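Local structure of alpha-fucosidase (Bifidobacterium bifidum, 2EAB) at residues Q24-T29 against Q48-P53; N44-Q49 against T62-V67; R157-L162 against K166-F171. The protein probably hydrolyses terminal alpha-1,2-linked L-fucose from glycans, this chain being the catalytic region of a longer, probably membrane-attached protein. All blocks are in the same frame, centred on the assembly; numbering follows the deposited sequence.

Contact 1. Residues Q24-T29 against Q48-P53; sequences QPASQT and QQTTLP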
loop_
_atom_site.group_PDB
_atom_site.type_symbol
_atom_site.label_atom_id
_atom_site.label_comp_id
_atom_site.label_asym_id
_atom_site.label_seq_id
_atom_site.Cartn_x
_atom_site.Cartn_y
_atom_site.Cartn_z
ATOM N N GLN A 24 -10.296 26.326 10.954
ATOM C CA GLN A 24 -11.242 26.787 9.938
ATOM C C GLN A 24 -11.701 25.618 9.061
ATOM O O GLN A 24 -10.996 24.604 8.973
ATOM C CB GLN A 24 -10.629 27.917 9.096
ATOM C CG GLN A 24 -9.535 27.485 8.120
ATOM C CD GLN A 24 -8.250 27.042 8.800
ATOM O OE1 GLN A 24 -7.727 27.725 9.684
ATOM N NE2 GLN A 24 -7.723 25.897 8.371
ATOM N N PRO A 25 -12.894 25.737 8.438
ATOM C CA PRO A 25 -13.397 24.715 7.507
ATOM C C PRO A 25 -12.464 24.419 6.339
ATOM O O PRO A 25 -11.573 25.208 6.032
ATOM C CB PRO A 25 -14.689 25.339 6.956
ATOM C CG PRO A 25 -14.655 26.773 7.362
ATOM C CD PRO A 25 -13.867 26.830 8.616
ATOM N N ALA A 26 -12.701 23.287 5.677
ATOM C CA ALA A 26 -11.959 22.916 4.474
ATOM C C ALA A 26 -11.933 24.047 3.445
ATOM O O ALA A 26 -10.886 24.341 2.875
ATOM C CB ALA A 26 -12.537 21.645 3.860
ATOM N N SER A 27 -13.083 24.688 3.227
ATOM C CA SER A 27 -13.207 25.777 2.251
ATOM C C SER A 27 -12.268 26.955 2.516
ATOM O O SER A 27 -11.958 27.719 1.600
ATOM C CB SER A 27 -14.650 26.283 2.193
ATOM O OG SER A 27 -15.045 26.832 3.436
ATOM N N GLN A 28 -11.820 27.090 3.764
ATOM C CA GLN A 28 -10.951 28.195 4.170
ATOM C C GLN A 28 -9.525 27.743 4.493
ATOM O O GLN A 28 -8.716 28.524 5.001
ATOM C CB GLN A 28 -11.554 28.930 5.370
ATOM C CG GLN A 28 -12.869 29.639 5.074
ATOM C CD GLN A 28 -13.404 30.409 6.269
ATOM O OE1 GLN A 28 -13.361 29.932 7.404
ATOM N NE2 GLN A 28 -13.918 31.607 6.017
ATOM N N THR A 29 -9.226 26.480 4.191
ATOM C CA THR A 29 -7.924 25.886 4.467
ATOM C C THR A 29 -7.053 25.959 3.212
ATOM O O THR A 29 -7.559 25.834 2.093
ATOM C CB THR A 29 -8.088 24.421 4.951
ATOM O OG1 THR A 29 -8.907 24.395 6.126
ATOM C CG2 THR A 29 -6.744 23.775 5.266
ATOM N N GLN A 48 -9.020 17.293 -2.090
ATOM C CA GLN A 48 -7.836 16.451 -1.881
ATOM C C GLN A 48 -6.829 17.059 -0.919
ATOM O O GLN A 48 -6.050 16.330 -0.303
ATOM C CB GLN A 48 -7.145 16.101 -3.202
ATOM C CG GLN A 48 -6.461 17.271 -3.882
ATOM C CD GLN A 48 -5.588 16.852 -5.041
ATOM O OE1 GLN A 48 -5.224 15.679 -5.179
ATOM N NE2 GLN A 48 -5.225 17.816 -5.874
ATOM N N GLN A 49 -6.839 18.385 -0.785
ATOM C CA GLN A 49 -5.830 19.066 0.030
ATOM C C GLN A 49 -6.264 19.338 1.464
ATOM O O GLN A 49 -5.416 19.580 2.327
ATOM C CB GLN A 49 -5.370 20.373 -0.633
ATOM C CG GLN A 49 -4.777 20.176 -2.018
ATOM C CD GLN A 49 -3.808 21.269 -2.440
ATOM O OE1 GLN A 49 -3.154 21.907 -1.606
ATOM N NE2 GLN A 49 -3.689 21.467 -3.746
ATOM N N THR A 50 -7.568 19.304 1.720
ATOM C CA THR A 50 -8.088 19.880 2.966
ATOM C C THR A 50 -9.035 19.017 3.801
ATOM O O THR A 50 -9.225 19.306 4.981
ATOM C CB THR A 50 -8.788 21.249 2.724
ATOM O OG1 THR A 50 -10.016 21.033 2.028
ATOM C CG2 THR A 50 -7.916 22.201 1.918
ATOM N N THR A 51 -9.641 17.985 3.212
ATOM C CA THR A 51 -10.644 17.203 3.932
ATOM C C THR A 51 -10.017 16.075 4.751
ATOM O O THR A 51 -8.883 15.666 4.501
ATOM C CB THR A 51 -11.730 16.644 2.984
ATOM O OG1 THR A 51 -11.134 15.716 2.069
ATOM C CG2 THR A 51 -12.416 17.776 2.215
ATOM N N LEU A 52 -10.764 15.577 5.730
ATOM C CA LEU A 52 -10.215 14.623 6.686
ATOM C C LEU A 52 -10.889 13.263 6.556
ATOM O O LEU A 52 -12.106 13.159 6.684
ATOM C CB LEU A 52 -10.309 15.173 8.114
ATOM C CG LEU A 52 -9.428 16.400 8.382
ATOM C CD1 LEU A 52 -9.759 17.046 9.722
ATOM C CD2 LEU A 52 -7.947 16.028 8.306
ATOM N N PRO A 53 -10.092 12.220 6.255
ATOM C CA PRO A 53 -10.616 10.899 5.951
ATOM C C PRO A 53 -10.862 9.999 7.154
ATOM O O PRO A 53 -10.130 10.043 8.149
ATOM C CB PRO A 53 -9.512 10.294 5.084
ATOM C CG PRO A 53 -8.263 10.866 5.652
ATOM C CD PRO A 53 -8.623 12.263 6.112
#

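Contact 2. Residues N44-Q49 against T62-V67; sequences NNRWQQ and TVWGEV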
loop_
_atom_site.group_PDB
_atom_site.type_symbol
_atom_site.label_atom_id
_atom_site.label_comp_id
_atom_site.label_asym_id
_atom_site.label_seq_id
_atom_site.Cartn_x
_atom_site.Cartn_y
_atom_site.Cartn_z
ATOM N N ASN A 44 -12.678 20.130 -6.525
ATOM C CA ASN A 44 -12.023 18.830 -6.415
ATOM C C ASN A 44 -10.629 18.966 -5.815
ATOM O O ASN A 44 -10.217 18.151 -4.982
ATOM C CB ASN A 44 -11.952 18.141 -7.776
ATOM C CG ASN A 44 -13.315 17.716 -8.291
ATOM O OD1 ASN A 44 -14.255 17.523 -7.522
ATOM N ND2 ASN A 44 -13.419 17.551 -9.607
ATOM N N ASN A 45 -9.901 19.999 -6.228
ATOM C CA ASN A 45 -8.602 20.259 -5.632
ATOM C C ASN A 45 -8.707 20.567 -4.141
ATOM O O ASN A 45 -7.883 20.103 -3.343
ATOM C CB ASN A 45 -7.873 21.394 -6.338
ATOM C CG ASN A 45 -6.521 21.662 -5.718
ATOM O OD1 ASN A 45 -5.648 20.794 -5.723
ATOM N ND2 ASN A 45 -6.357 22.844 -5.133
ATOM N N ARG A 46 -9.713 21.352 -3.756
ATOM C CA ARG A 46 -9.925 21.639 -2.345
ATOM C C ARG A 46 -10.151 20.343 -1.568
ATOM O O ARG A 46 -9.590 20.157 -0.484
ATOM C CB ARG A 46 -11.092 22.612 -2.131
ATOM C CG ARG A 46 -11.232 23.104 -0.686
ATOM C CD ARG A 46 -10.260 24.235 -0.356
ATOM N NE ARG A 46 -10.556 25.463 -1.098
ATOM C CZ ARG A 46 -9.788 26.551 -1.097
ATOM N NH1 ARG A 46 -8.666 26.590 -0.386
ATOM N NH2 ARG A 46 -10.147 27.607 -1.812
ATOM N N TRP A 47 -10.962 19.448 -2.131
ATOM C CA TRP A 47 -11.226 18.153 -1.502
ATOM C C TRP A 47 -9.921 17.434 -1.123
ATOM O O TRP A 47 -9.735 17.010 0.028
ATOM C CB TRP A 47 -12.084 17.249 -2.408
ATOM C CG TRP A 47 -12.175 15.859 -1.837
ATOM C CD1 TRP A 47 -13.051 15.419 -0.893
ATOM C CD2 TRP A 47 -11.315 14.748 -2.134
ATOM N NE1 TRP A 47 -12.805 14.098 -0.591
ATOM C CE2 TRP A 47 -11.739 13.665 -1.335
ATOM C CE3 TRP A 47 -10.240 14.558 -3.012
ATOM C CZ2 TRP A 47 -11.112 12.413 -1.374
ATOM C CZ3 TRP A 47 -9.613 13.315 -3.050
ATOM C CH2 TRP A 47 -10.055 12.261 -2.236
ATOM N N GLN A 48 -9.020 17.293 -2.090
ATOM C CA GLN A 48 -7.836 16.451 -1.881
ATOM C C GLN A 48 -6.829 17.059 -0.919
ATOM O O GLN A 48 -6.050 16.330 -0.303
ATOM C CB GLN A 48 -7.145 16.101 -3.202
ATOM C CG GLN A 48 -6.461 17.271 -3.882
ATOM C CD GLN A 48 -5.588 16.852 -5.041
ATOM O OE1 GLN A 48 -5.224 15.679 -5.179
ATOM N NE2 GLN A 48 -5.225 17.816 -5.874
ATOM N N GLN A 49 -6.839 18.385 -0.785
ATOM C CA GLN A 49 -5.830 19.066 0.030
ATOM C C GLN A 49 -6.264 19.338 1.464
ATOM O O GLN A 49 -5.416 19.580 2.327
ATOM C CB GLN A 49 -5.370 20.373 -0.633
ATOM C CG GLN A 49 -4.777 20.176 -2.018
ATOM C CD GLN A 49 -3.808 21.269 -2.440
ATOM O OE1 GLN A 49 -3.154 21.907 -1.606
ATOM N NE2 GLN A 49 -3.689 21.467 -3.746
ATOM N N THR A 62 -14.868 11.707 3.815
ATOM C CA THR A 62 -13.898 12.787 3.920
ATOM C C THR A 62 -14.658 14.048 4.318
ATOM O O THR A 62 -15.521 14.532 3.577
ATOM C CB THR A 62 -13.069 12.987 2.625
ATOM O OG1 THR A 62 -13.815 12.537 1.485
ATOM C CG2 THR A 62 -11.746 12.217 2.701
ATOM N N VAL A 63 -14.348 14.541 5.515
ATOM C CA VAL A 63 -15.129 15.581 6.182
ATOM C C VAL A 63 -14.619 16.969 5.829
ATOM O O VAL A 63 -13.425 17.250 5.948
ATOM C CB VAL A 63 -15.078 15.399 7.717
ATOM C CG1 VAL A 63 -15.905 16.470 8.428
ATOM C CG2 VAL A 63 -15.562 14.015 8.094
ATOM N N TRP A 64 -15.538 17.836 5.410
ATOM C CA TRP A 64 -15.190 19.216 5.083
ATOM C C TRP A 64 -15.278 20.144 6.306
ATOM O O TRP A 64 -14.455 21.038 6.471
ATOM C CB TRP A 64 -16.076 19.736 3.945
ATOM C CG TRP A 64 -15.882 19.036 2.618
ATOM C CD1 TRP A 64 -16.181 17.732 2.317
ATOM C CD2 TRP A 64 -15.369 19.615 1.411
ATOM N NE1 TRP A 64 -15.874 17.465 1.005
ATOM C CE2 TRP A 64 -15.376 18.600 0.423
ATOM C CE3 TRP A 64 -14.895 20.888 1.067
ATOM C CZ2 TRP A 64 -14.938 18.822 -0.882
ATOM C CZ3 TRP A 64 -14.456 21.107 -0.235
ATOM C CH2 TRP A 64 -14.479 20.076 -1.192
ATOM N N GLY A 65 -16.274 19.917 7.157
ATOM C CA GLY A 65 -16.468 20.739 8.352
ATOM C C GLY A 65 -17.000 22.129 8.055
ATOM O O GLY A 65 -16.676 23.088 8.764
ATOM N N GLU A 66 -17.810 22.248 7.007
ATOM C CA GLU A 66 -18.409 23.536 6.661
ATOM C C GLU A 66 -19.450 23.942 7.691
ATOM O O GLU A 66 -20.113 23.097 8.280
ATOM C CB GLU A 66 -19.010 23.506 5.255
ATOM C CG GLU A 66 -18.012 23.125 4.160
ATOM C CD GLU A 66 -16.805 24.044 4.106
ATOM O OE1 GLU A 66 -16.987 25.276 4.235
ATOM O OE2 GLU A 66 -15.673 23.538 3.939
ATOM N N VAL A 67 -19.587 25.248 7.901
ATOM C CA VAL A 67 -20.468 25.766 8.947
ATOM C C VAL A 67 -21.943 25.475 8.650
ATOM O O VAL A 67 -22.627 24.839 9.453
ATOM C CB VAL A 67 -20.232 27.279 9.203
ATOM C CG1 VAL A 67 -21.320 27.864 10.101
ATOM C CG2 VAL A 67 -18.862 27.508 9.826
#

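Contact 3. Residues R157-L162 against K166-F171; sequences RRDLNL and KADVTF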
loop_
_atom_site.group_PDB
_atom_site.type_symbol
_atom_site.label_atom_id
_atom_site.label_comp_id
_atom_site.label_asym_id
_atom_site.label_seq_id
_atom_site.Cartn_x
_atom_site.Cartn_y
_atom_site.Cartn_z
ATOM N N ARG A 157 -13.384 24.640 15.601
ATOM C CA ARG A 157 -12.322 23.668 15.397
ATOM C C ARG A 157 -12.854 22.457 14.638
ATOM O O ARG A 157 -13.971 22.007 14.880
ATOM C CB ARG A 157 -11.704 23.232 16.730
ATOM C CG ARG A 157 -10.387 22.476 16.572
ATOM C CD ARG A 157 -9.872 21.931 17.895
ATOM N NE ARG A 157 -10.753 20.907 18.452
ATOM C CZ ARG A 157 -11.429 21.030 19.591
ATOM N NH1 ARG A 157 -11.328 22.134 20.322
ATOM N NH2 ARG A 157 -12.204 20.038 20.009
ATOM N N ARG A 158 -12.052 21.949 13.708
ATOM C CA ARG A 158 -12.287 20.627 13.139
ATOM C C ARG A 158 -11.039 19.789 13.362
ATOM O O ARG A 158 -9.918 20.299 13.318
ATOM C CB ARG A 158 -12.673 20.695 11.655
ATOM C CG ARG A 158 -11.574 21.167 10.722
ATOM C CD ARG A 158 -12.113 21.397 9.326
ATOM N NE ARG A 158 -11.071 21.833 8.405
ATOM C CZ ARG A 158 -10.446 21.045 7.532
ATOM N NH1 ARG A 158 -10.744 19.753 7.436
ATOM N NH2 ARG A 158 -9.515 21.557 6.747
ATOM N N ASP A 159 -11.243 18.508 13.637
ATOM C CA ASP A 159 -10.116 17.628 13.886
ATOM C C ASP A 159 -10.363 16.214 13.396
ATOM O O ASP A 159 -11.498 15.810 13.112
ATOM C CB ASP A 159 -9.734 17.628 15.378
ATOM C CG ASP A 159 -10.751 16.914 16.245
ATOM O OD1 ASP A 159 -10.920 15.686 16.083
ATOM O OD2 ASP A 159 -11.370 17.579 17.096
ATOM N N LEU A 160 -9.266 15.476 13.289
ATOM C CA LEU A 160 -9.298 14.046 13.069
ATOM C C LEU A 160 -8.517 13.417 14.204
ATOM O O LEU A 160 -7.318 13.649 14.347
ATOM C CB LEU A 160 -8.687 13.681 11.716
ATOM C CG LEU A 160 -8.784 12.211 11.291
ATOM C CD1 LEU A 160 -10.233 11.776 11.105
ATOM C CD2 LEU A 160 -7.993 11.973 10.014
ATOM N N ASN A 161 -9.228 12.657 15.026
ATOM C CA ASN A 161 -8.625 11.967 16.147
ATOM C C ASN A 161 -8.151 10.602 15.667
ATOM O O ASN A 161 -8.946 9.670 15.529
ATOM C CB ASN A 161 -9.632 11.831 17.292
ATOM C CG ASN A 161 -9.004 11.297 18.562
ATOM O OD1 ASN A 161 -8.018 10.559 18.526
ATOM N ND2 ASN A 161 -9.584 11.664 19.701
ATOM N N LEU A 162 -6.850 10.500 15.411
ATOM C CA LEU A 162 -6.270 9.270 14.882
ATOM C C LEU A 162 -6.342 8.141 15.899
ATOM O O LEU A 162 -6.410 6.972 15.530
ATOM C CB LEU A 162 -4.813 9.481 14.454
ATOM C CG LEU A 162 -4.468 10.600 13.472
ATOM C CD1 LEU A 162 -2.986 10.530 13.134
ATOM C CD2 LEU A 162 -5.312 10.521 12.204
ATOM N N LYS A 166 -12.026 8.917 14.664
ATOM C CA LYS A 166 -13.207 9.725 14.396
ATOM C C LYS A 166 -12.835 11.158 14.049
ATOM O O LYS A 166 -11.771 11.650 14.440
ATOM C CB LYS A 166 -14.178 9.681 15.583
ATOM C CG LYS A 166 -13.678 10.365 16.850
ATOM C CD LYS A 166 -14.471 9.909 18.068
ATOM C CE LYS A 166 -14.267 10.836 19.254
ATOM N NZ LYS A 166 -15.095 12.072 19.130
ATOM N N ALA A 167 -13.713 11.804 13.290
ATOM C CA ALA A 167 -13.562 13.205 12.923
ATOM C C ALA A 167 -14.569 14.039 13.703
ATOM O O ALA A 167 -15.704 13.611 13.915
ATOM C CB ALA A 167 -13.764 13.390 11.425
ATOM N N ASP A 168 -14.140 15.223 14.127
ATOM C CA ASP A 168 -14.971 16.103 14.942
ATOM C C ASP A 168 -15.055 17.497 14.329
ATOM O O ASP A 168 -14.119 17.951 13.669
ATOM C CB ASP A 168 -14.408 16.203 16.364
ATOM C CG ASP A 168 -14.083 14.844 16.973
ATOM O OD1 ASP A 168 -15.016 14.079 17.274
ATOM O OD2 ASP A 168 -12.887 14.546 17.169
ATOM N N VAL A 169 -16.192 18.159 14.545
ATOM C CA VAL A 169 -16.362 19.573 14.198
ATOM C C VAL A 169 -17.106 20.257 15.340
ATOM O O VAL A 169 -18.046 19.694 15.899
ATOM C CB VAL A 169 -17.162 19.785 12.875
ATOM C CG1 VAL A 169 -17.224 21.269 12.506
ATOM C CG2 VAL A 169 -16.571 18.978 11.715
ATOM N N THR A 170 -16.659 21.458 15.692
ATOM C CA THR A 170 -17.354 22.279 16.681
ATOM C C THR A 170 -17.236 23.757 16.327
ATOM O O THR A 170 -16.234 24.191 15.769
ATOM C CB THR A 170 -16.862 22.000 18.132
ATOM O OG1 THR A 170 -17.687 22.713 19.063
ATOM C CG2 THR A 170 -15.398 22.408 18.331
ATOM N N PHE A 171 -18.283 24.517 16.640
ATOM C CA PHE A 171 -18.271 25.969 16.486
ATOM C C PHE A 171 -19.435 26.587 17.237
ATOM O O PHE A 171 -20.411 25.906 17.549
ATOM C CB PHE A 171 -18.310 26.384 15.006
ATOM C CG PHE A 171 -19.486 25.838 14.245
ATOM C CD1 PHE A 171 -20.717 26.494 14.269
ATOM C CD2 PHE A 171 -19.362 24.672 13.494
ATOM C CE1 PHE A 171 -21.805 25.995 13.567
ATOM C CE2 PHE A 171 -20.448 24.164 12.784
ATOM C CZ PHE A 171 -21.673 24.828 12.820
HETATM O O HOH W 1 -11.889 13.319 19.488
#

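Contact 1. Residues Q24-T29 against Q48-P53
T50, in the last turn of helix 42-50, packs against A26, which opens a 3-10 turn, and T29 just after that turn, within the N-terminal beta-sandwich region that the fucosidase shares with the galactose-mutarotase-like families. No hydrogen bond crosses; the fit is made by methyls and one hydroxyl. T50 OG1 sits between the backbone N and the carbonyl carbon (chi1 71°), which lets it turn back to R46 O one helical turn earlier while A26 CB rests 3.2 Å from T50 OG1. The other branch, T50 CG2, runs alongside T29 in the reverse direction: it lies 3.8 Å from T29 CB and 3.9 Å from T29 CG2, with T29 O also near it. T29 can offer this apolar side because its hydroxyl faces the other way. T29 OG1 receives a nearly straight bond from Q24 NE2 (2.9 Å, 174°), in the plane of that amide, and a second from R158 NH2, and gives its own proton to P25 O at 2.8 Å. P25 O thus has two donors, T29 OG1 and Q28 N, arriving from opposite faces of its carbonyl plane. T51, where the chain leaves the helix, adds its methyl, T51 CG2, 4.2 Å from A26 CB. L52 then starts the strand, its backbone bonded to V63, and P53 O accepts from the hydroxyl of Y381 on helix 365-386.

Contact 2. Residues N44-Q49 against T62-V67
Packing of a helix on the end of a strand and the residue after it, with one indole hydrogen bond, sets W47 of helix 42-50 against T62, near the end of strand 59-63, and W64 just beyond it. The two indoles cross at about a right angle along their long directions, yet the planes of their five-membered rings, with centroids 5.9 Å apart, make 46°, an oblique pairing. Between the two tryptophans the closest touch comes from the start of the W47 side chain: W47 CB lies 3.6 Å from W64 CZ2. W47 CG is anti to the backbone N (chi1 172°), which carries the indole past W64 toward the strand. There W47 NE1 donates to T62 OG1 at 2.8 Å and 164°, with the hydroxyl in the ring plane. Strand 59-63 is the second strand of a seven-stranded antiparallel sheet of the N-terminal sandwich, between 52-55 and 69-76; from the latter, T73 takes the N-H of W64. R46 CG comes obliquely to the benzo end of W64, 3.8 Å from W64 CZ3, before the chain bends and leads its guanidinium away. On the same helix, starting away from the strand, N45 OD1 takes two amides: Q48 NE2 at 3.0 Å, in the carbonyl plane on a lone pair, and Q49 NE2 at 2.9 Å, tilted from that plane.

Contact 3. Residues R157-L162 against K166-F171
A beta hairpin pairs strand 156-161 with strand 166-173 here. R157/T170, D159/D168 and N161/K166 are antiparallel hydrogen-bonded pairs; in the middle one, D159 N reaches D168 O and D168 N reaches D159 O, both at 2.9 Å. The same pair brings two carboxylates together, D159 OD1 only 2.5 Å from D168 OD2 with their planes 59° apart, so one acid is probably protonated. D159 CG stands between the backbone N and the carbonyl carbon (chi1 71°), which aims it at its neighbour. The hairpin belongs to the large antiparallel sheet of the N-terminal sandwich, flanked by strands 19-22 and 176-185. Cations serve the acid pair: K166 NZ binds D168 OD1 on its syn side at 2.7 Å and also bridges to E181 and D11, while R157 NE makes a long salt bridge of 3.6 Å to D159 OD2. T170 CG2 lies over one face of that guanidinium, offset toward the rim. A water links N161 ND2, which also donates to D17 OD2, to D168 OD2. On the face carrying R158, L160, A167 and V169, L160 CD1 makes an apolar touch 3.9 Å from A167 CB, while R158 sends its guanidinium away toward Q24 and T50.

All three contacts lie in the N-terminal sandwich, on the same side of the chain's centre, and all are largely buried. Contacts 1 and 2 share helix 42-50 and lie about 4 Å apart between centres: one uses its C-terminal end, the other the flank carrying W47, and strands 52-55 and 59-63, neighbours in one sheet, tie them further. Contact 3, some 12 to 13 Å off, belongs to the other sheet. Its face with L160, A167 and R158 looks toward the other two: A167 meets V63, and R158 reaches Q24 O and T50 O. No hydrogen bond crosses contact 1 and one crosses contact 2; contact 3 has six backbone bonds plus a charged face where R157, D168 and T170 are partly exposed.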